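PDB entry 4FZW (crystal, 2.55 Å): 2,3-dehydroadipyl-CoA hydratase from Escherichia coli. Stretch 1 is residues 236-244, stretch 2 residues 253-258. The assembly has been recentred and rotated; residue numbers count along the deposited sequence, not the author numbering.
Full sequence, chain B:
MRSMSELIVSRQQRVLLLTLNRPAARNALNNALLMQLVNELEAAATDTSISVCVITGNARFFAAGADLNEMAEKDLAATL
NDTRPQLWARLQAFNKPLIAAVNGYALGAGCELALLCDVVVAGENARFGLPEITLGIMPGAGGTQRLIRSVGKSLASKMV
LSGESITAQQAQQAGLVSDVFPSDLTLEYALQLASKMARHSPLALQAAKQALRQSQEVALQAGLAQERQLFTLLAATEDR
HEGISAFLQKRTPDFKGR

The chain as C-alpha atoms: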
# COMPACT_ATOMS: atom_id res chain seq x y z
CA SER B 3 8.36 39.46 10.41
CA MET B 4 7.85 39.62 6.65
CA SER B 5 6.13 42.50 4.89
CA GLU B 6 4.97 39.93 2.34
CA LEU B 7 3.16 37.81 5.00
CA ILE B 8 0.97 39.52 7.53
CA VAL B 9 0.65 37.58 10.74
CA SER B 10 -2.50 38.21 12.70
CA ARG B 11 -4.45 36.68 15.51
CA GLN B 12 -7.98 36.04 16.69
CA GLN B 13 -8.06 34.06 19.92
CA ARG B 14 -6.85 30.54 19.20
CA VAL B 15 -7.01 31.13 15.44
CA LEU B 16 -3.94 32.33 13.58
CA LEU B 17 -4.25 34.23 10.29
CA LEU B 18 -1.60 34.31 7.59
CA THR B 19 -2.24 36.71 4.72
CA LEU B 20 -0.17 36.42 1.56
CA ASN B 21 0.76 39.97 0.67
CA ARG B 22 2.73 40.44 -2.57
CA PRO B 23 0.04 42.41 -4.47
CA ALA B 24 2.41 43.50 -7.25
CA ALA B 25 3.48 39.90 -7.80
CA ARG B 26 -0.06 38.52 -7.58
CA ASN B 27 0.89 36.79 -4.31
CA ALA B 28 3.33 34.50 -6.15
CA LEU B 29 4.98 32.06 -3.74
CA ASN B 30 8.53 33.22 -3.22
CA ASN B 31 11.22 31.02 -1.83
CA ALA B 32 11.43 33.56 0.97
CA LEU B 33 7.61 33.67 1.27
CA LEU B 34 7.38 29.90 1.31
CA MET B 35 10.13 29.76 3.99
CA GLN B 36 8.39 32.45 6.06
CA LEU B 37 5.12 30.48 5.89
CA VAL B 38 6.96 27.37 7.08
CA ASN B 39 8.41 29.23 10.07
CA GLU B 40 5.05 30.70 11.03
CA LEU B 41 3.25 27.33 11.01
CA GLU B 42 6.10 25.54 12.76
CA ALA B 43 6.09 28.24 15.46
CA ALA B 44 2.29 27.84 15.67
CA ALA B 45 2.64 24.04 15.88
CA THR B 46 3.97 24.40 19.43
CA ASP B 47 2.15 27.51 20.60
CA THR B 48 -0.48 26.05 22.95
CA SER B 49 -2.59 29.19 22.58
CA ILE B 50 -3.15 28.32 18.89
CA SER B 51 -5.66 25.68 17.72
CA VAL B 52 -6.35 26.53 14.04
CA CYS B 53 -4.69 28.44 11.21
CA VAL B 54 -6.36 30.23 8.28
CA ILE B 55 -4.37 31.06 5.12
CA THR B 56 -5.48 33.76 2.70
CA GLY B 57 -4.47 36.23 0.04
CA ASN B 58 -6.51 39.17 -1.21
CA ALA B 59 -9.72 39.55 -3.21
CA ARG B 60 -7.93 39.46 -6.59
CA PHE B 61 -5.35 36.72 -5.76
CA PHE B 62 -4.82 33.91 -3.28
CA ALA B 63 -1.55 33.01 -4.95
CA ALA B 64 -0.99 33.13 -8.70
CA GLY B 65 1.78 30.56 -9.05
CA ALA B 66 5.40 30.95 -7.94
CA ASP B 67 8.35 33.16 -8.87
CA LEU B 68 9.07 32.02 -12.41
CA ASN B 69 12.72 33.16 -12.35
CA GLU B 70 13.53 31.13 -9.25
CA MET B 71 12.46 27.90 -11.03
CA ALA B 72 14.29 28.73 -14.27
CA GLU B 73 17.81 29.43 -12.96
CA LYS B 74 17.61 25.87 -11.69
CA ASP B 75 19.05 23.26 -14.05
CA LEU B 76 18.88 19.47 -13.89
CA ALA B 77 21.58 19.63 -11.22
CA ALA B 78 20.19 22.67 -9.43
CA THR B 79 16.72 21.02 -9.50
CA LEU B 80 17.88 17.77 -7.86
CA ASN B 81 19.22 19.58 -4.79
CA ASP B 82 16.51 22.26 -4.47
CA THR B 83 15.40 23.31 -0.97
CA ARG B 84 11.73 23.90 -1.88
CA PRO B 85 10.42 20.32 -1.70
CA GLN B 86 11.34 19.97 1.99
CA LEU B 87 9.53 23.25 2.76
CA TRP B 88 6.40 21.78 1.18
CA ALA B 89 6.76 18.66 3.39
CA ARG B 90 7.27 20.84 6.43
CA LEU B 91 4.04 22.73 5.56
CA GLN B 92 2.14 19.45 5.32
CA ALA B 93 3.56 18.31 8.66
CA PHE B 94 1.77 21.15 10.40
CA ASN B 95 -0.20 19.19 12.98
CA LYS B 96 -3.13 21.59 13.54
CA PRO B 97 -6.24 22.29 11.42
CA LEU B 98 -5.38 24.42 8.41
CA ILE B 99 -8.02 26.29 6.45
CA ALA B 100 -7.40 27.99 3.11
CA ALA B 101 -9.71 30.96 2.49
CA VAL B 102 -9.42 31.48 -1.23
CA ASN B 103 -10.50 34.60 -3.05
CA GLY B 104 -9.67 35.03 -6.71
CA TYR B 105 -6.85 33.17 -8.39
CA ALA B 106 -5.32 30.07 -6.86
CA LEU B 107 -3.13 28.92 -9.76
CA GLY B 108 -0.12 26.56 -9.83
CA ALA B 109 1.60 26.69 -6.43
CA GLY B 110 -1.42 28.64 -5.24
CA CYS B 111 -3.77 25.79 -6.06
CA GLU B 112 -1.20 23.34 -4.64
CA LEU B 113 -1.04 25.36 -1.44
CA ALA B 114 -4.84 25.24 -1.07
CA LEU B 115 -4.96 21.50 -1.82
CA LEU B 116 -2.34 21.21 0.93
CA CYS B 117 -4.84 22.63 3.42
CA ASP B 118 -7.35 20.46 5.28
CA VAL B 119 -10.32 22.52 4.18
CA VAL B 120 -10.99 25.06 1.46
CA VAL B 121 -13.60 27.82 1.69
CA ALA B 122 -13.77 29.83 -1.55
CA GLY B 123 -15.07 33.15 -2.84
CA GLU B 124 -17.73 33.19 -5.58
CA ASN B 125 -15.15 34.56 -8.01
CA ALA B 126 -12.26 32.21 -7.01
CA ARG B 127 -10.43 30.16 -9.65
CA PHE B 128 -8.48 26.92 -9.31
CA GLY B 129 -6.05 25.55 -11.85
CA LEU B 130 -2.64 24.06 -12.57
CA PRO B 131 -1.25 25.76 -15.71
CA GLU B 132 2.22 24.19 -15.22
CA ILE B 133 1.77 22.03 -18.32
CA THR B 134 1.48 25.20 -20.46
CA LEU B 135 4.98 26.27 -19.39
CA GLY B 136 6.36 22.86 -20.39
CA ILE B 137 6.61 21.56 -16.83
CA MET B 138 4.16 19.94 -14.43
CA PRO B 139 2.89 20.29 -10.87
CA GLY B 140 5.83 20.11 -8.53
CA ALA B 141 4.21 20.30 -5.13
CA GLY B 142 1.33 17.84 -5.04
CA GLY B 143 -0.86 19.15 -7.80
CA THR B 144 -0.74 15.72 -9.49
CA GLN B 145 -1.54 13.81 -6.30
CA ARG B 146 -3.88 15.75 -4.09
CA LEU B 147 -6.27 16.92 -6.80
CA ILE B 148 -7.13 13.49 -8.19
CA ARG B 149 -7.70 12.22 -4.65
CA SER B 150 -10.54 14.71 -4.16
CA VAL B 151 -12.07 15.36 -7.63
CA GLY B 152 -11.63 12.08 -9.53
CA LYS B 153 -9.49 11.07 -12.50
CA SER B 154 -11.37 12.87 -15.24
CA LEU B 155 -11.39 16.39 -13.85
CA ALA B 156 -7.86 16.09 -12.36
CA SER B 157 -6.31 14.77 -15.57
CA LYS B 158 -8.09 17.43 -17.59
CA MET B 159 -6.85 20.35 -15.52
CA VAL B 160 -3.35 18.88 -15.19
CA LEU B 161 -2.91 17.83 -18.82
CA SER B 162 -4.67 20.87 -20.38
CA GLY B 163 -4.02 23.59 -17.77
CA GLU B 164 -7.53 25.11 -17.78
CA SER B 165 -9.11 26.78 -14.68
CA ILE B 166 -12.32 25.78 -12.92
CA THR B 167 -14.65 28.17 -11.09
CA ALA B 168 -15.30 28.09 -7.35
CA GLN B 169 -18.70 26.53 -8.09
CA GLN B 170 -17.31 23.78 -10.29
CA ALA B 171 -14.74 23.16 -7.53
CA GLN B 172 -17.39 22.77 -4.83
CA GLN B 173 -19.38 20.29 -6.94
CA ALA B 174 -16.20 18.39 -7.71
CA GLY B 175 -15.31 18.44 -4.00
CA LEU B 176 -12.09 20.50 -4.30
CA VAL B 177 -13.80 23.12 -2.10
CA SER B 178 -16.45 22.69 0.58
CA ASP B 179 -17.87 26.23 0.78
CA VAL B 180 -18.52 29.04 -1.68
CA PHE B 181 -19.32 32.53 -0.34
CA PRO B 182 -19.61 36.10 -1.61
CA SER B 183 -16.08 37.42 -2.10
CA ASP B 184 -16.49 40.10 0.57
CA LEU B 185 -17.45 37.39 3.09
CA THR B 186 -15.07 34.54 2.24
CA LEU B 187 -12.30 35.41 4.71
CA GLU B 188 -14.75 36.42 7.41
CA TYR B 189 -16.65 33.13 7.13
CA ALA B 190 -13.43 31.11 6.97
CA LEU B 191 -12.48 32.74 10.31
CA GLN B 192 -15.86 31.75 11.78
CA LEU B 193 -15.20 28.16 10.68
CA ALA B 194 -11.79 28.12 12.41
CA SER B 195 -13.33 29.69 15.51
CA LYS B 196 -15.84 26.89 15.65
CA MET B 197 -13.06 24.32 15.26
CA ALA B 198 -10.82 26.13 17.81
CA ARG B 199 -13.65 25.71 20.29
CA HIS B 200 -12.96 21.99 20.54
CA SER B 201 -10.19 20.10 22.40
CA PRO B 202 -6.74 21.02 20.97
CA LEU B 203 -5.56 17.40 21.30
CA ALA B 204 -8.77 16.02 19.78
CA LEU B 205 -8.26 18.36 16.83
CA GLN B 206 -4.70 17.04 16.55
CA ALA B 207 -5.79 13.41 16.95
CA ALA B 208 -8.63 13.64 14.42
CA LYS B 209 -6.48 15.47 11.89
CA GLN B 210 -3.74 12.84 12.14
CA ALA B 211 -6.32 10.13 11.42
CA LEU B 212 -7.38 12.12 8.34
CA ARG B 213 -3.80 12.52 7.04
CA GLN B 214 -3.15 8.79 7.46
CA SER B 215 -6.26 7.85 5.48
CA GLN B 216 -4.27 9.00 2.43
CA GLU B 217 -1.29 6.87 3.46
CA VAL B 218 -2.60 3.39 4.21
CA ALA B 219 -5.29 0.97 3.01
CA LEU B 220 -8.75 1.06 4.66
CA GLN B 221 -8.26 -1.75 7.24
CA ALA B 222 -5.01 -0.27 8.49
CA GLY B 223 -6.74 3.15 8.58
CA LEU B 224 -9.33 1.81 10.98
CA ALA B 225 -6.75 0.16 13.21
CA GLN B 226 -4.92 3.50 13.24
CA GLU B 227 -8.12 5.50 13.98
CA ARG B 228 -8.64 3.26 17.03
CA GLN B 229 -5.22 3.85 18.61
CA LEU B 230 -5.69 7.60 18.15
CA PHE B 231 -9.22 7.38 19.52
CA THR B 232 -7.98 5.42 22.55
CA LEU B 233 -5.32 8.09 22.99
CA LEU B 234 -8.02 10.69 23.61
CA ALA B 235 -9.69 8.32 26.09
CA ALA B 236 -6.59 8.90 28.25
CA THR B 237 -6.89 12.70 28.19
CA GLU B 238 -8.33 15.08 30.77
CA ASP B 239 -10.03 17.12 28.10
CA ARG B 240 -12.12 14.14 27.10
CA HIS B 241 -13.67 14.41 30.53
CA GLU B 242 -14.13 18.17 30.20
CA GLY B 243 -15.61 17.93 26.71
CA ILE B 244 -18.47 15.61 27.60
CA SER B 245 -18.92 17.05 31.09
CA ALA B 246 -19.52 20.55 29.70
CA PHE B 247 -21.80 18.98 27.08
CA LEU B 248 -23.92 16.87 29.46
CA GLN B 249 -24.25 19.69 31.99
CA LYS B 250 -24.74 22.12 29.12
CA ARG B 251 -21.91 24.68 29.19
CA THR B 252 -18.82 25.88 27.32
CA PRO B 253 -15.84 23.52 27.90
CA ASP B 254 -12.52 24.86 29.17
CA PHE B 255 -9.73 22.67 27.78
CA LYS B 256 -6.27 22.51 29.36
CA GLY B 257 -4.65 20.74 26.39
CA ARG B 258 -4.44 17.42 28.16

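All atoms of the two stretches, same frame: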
# COMPACT_ATOMS: atom_id res chain seq x y z
N ALA B 236 -7.53 8.73 27.15
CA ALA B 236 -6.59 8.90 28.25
C ALA B 236 -6.38 10.36 28.64
O ALA B 236 -5.60 10.65 29.55
CB ALA B 236 -5.24 8.27 27.89
N THR B 237 -7.08 11.27 27.96
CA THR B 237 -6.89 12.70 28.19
C THR B 237 -7.94 13.29 29.11
O THR B 237 -9.07 12.81 29.19
CB THR B 237 -6.92 13.49 26.88
OG1 THR B 237 -8.14 13.21 26.19
CG2 THR B 237 -5.74 13.13 25.99
N GLU B 238 -7.53 14.37 29.77
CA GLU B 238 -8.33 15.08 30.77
C GLU B 238 -9.44 15.83 30.08
O GLU B 238 -10.56 15.92 30.59
CB GLU B 238 -7.46 16.10 31.51
CG GLU B 238 -6.25 15.53 32.17
CD GLU B 238 -6.60 14.73 33.39
OE1 GLU B 238 -7.64 15.04 34.02
OE2 GLU B 238 -5.81 13.83 33.74
N ASP B 239 -9.10 16.36 28.91
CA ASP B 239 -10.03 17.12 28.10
C ASP B 239 -11.19 16.26 27.64
O ASP B 239 -12.28 16.77 27.40
CB ASP B 239 -9.30 17.75 26.93
CG ASP B 239 -8.47 18.95 27.34
OD1 ASP B 239 -8.60 19.38 28.51
OD2 ASP B 239 -7.69 19.45 26.50
N ARG B 240 -10.98 14.95 27.51
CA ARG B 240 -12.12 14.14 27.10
C ARG B 240 -13.20 14.16 28.16
O ARG B 240 -14.38 14.03 27.87
CB ARG B 240 -11.74 12.71 26.81
CG ARG B 240 -12.96 11.88 26.46
CD ARG B 240 -12.60 10.45 26.17
NE ARG B 240 -11.91 9.86 27.30
CZ ARG B 240 -12.47 9.01 28.14
NH1 ARG B 240 -13.73 8.66 27.97
NH2 ARG B 240 -11.76 8.51 29.16
N HIS B 241 -12.77 14.33 29.40
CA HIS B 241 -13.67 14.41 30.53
C HIS B 241 -14.37 15.77 30.52
O HIS B 241 -15.58 15.86 30.76
CB HIS B 241 -12.87 14.22 31.82
CG HIS B 241 -13.66 14.37 33.08
ND1 HIS B 241 -13.94 15.61 33.64
CD2 HIS B 241 -14.24 13.46 33.90
CE1 HIS B 241 -14.65 15.44 34.74
NE2 HIS B 241 -14.85 14.15 34.92
N GLU B 242 -13.61 16.81 30.21
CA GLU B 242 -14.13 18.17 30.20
C GLU B 242 -15.13 18.36 29.06
O GLU B 242 -16.17 19.01 29.24
CB GLU B 242 -12.98 19.18 30.08
CG GLU B 242 -13.41 20.64 30.14
CD GLU B 242 -14.14 20.98 31.43
OE1 GLU B 242 -13.95 20.27 32.44
OE2 GLU B 242 -14.90 21.97 31.44
N GLY B 243 -14.80 17.80 27.90
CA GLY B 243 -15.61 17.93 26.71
C GLY B 243 -17.03 17.42 26.89
O GLY B 243 -18.00 18.11 26.55
N ILE B 244 -17.16 16.21 27.43
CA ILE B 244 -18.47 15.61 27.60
C ILE B 244 -19.17 16.07 28.88
O ILE B 244 -20.39 16.08 28.96
CB ILE B 244 -18.41 14.07 27.56
CG1 ILE B 244 -17.63 13.55 28.75
CG2 ILE B 244 -17.77 13.61 26.26
CD1 ILE B 244 -17.92 12.11 29.04
N PRO B 253 -16.97 24.28 27.33
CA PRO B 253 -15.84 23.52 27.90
C PRO B 253 -14.54 24.32 27.95
O PRO B 253 -14.21 25.03 26.99
CB PRO B 253 -15.71 22.35 26.94
CG PRO B 253 -16.24 22.85 25.64
CD PRO B 253 -17.35 23.80 26.00
N ASP B 254 -13.81 24.20 29.05
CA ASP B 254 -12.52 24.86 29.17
C ASP B 254 -11.40 23.82 29.13
O ASP B 254 -11.12 23.15 30.13
CB ASP B 254 -12.44 25.67 30.47
CG ASP B 254 -11.31 26.70 30.45
OD1 ASP B 254 -10.39 26.56 29.62
OD2 ASP B 254 -11.36 27.64 31.26
N PHE B 255 -10.75 23.70 27.98
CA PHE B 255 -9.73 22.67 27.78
C PHE B 255 -8.33 23.11 28.19
O PHE B 255 -7.90 24.22 27.89
CB PHE B 255 -9.74 22.17 26.33
CG PHE B 255 -11.06 21.63 25.88
CD1 PHE B 255 -11.49 20.36 26.29
CD2 PHE B 255 -11.88 22.37 25.05
CE1 PHE B 255 -12.72 19.86 25.88
CE2 PHE B 255 -13.10 21.87 24.63
CZ PHE B 255 -13.53 20.61 25.05
N LYS B 256 -7.62 22.21 28.87
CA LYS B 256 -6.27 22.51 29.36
C LYS B 256 -5.18 22.03 28.39
O LYS B 256 -4.00 22.33 28.58
CB LYS B 256 -6.08 21.90 30.75
CG LYS B 256 -6.91 22.58 31.82
CD LYS B 256 -6.93 21.79 33.12
CE LYS B 256 -7.18 22.71 34.31
NZ LYS B 256 -7.61 21.99 35.54
N GLY B 257 -5.59 21.28 27.37
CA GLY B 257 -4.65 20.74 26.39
C GLY B 257 -4.05 19.43 26.85
O GLY B 257 -2.86 19.15 26.63
N ARG B 258 -4.90 18.62 27.49
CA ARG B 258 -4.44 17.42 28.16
C ARG B 258 -5.63 16.60 28.59
O ARG B 258 -5.51 15.50 29.16
CB ARG B 258 -3.55 17.80 29.35
OXT ARG B 258 -6.75 17.03 28.34

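The contact joins the opening turn of a helix to the last six residues of the chain, which have no regular secondary structure. The two stretches run in opposite senses: Glu238 lies nearest Arg258 (5.2 Å CA to CA), Asp239 nearest Phe255 (5.6 Å) and Gly243 nearest Pro253 (5.7 Å). The chain end thus comes back along the helix and finishes at its beginning, and the pairing, which buries 445 Å² in all, is built mostly from backbone groups meeting carboxylates.

Ala236 takes no part. Thr237 is buried and directs its CB toward the tail; its CA sits 3.3 Å from Arg258 O, the oxygen that accepts the first hydrogen bond. That bond runs from Glu238 N to Arg258 O at 2.4 Å, nearly straight and very short. The next amide follows suit, Asp239 N donating to Arg258 OXT at 2.5 Å, although OXT is crowded in the model and its place is less sure. The logic is clear all the same: amides at the start of a helix have no preceding turn to supply carbonyl acceptors, and here the negatively charged end of the chain supplies them. The side chain of Glu238 starts toward the tail, with CB 3.1 Å from Arg258 O, but its end leads away.

Asp239 is the hub. With chi1 in m, its carboxylate receives three backbone amides in succession: Lys256 N to OD1 at 3.0 Å, Gly257 N to OD2 at 2.9 Å and Arg258 N to OD2 at 3.1 Å. One buried acidic group therefore holds the turn of the tail by its main chain, without calling on the side chains of those residues. Glycine suits position 257, where phi and psi are 85° and 39° and a CB would be jammed against the preceding carbonyl oxygen. The arrangement has a price, since Asp239 OD1 and Arg258 OXT, two acceptors of like charge, lie 3.0 Å apart; the surrounding amides offer compensation to both carboxylates. The Arg258 side chain is not modelled beyond CB, and CB points away.

Arg240 and His241 make no contact with the tail. One turn on from Asp239, Glu242 faces it again. Its chi1 is t and chi2 p, and the aliphatic part of the side chain packs: CG lies 3.4 Å from Asp254 O, and CB 4.2 Å from Phe255 CD1. The carboxylate OE2 accepts a weak hydrogen bond from Asp254 N at 3.4 Å, well aligned but long.

Gly243 gives the Phe255 ring room. Its N, already bonded to Asp239 O within the helix, lies 3.6 Å from Phe255 CE1, and the ring meets Asp239, Glu242 and Gly243 obliquely. An ideal CB on Gly243 would stand just 3.5 Å from Phe255 CE1, a tight fit. Pro253 closes the contact, its CB 4.4 Å from Gly243 CA, while Ile244 turns away.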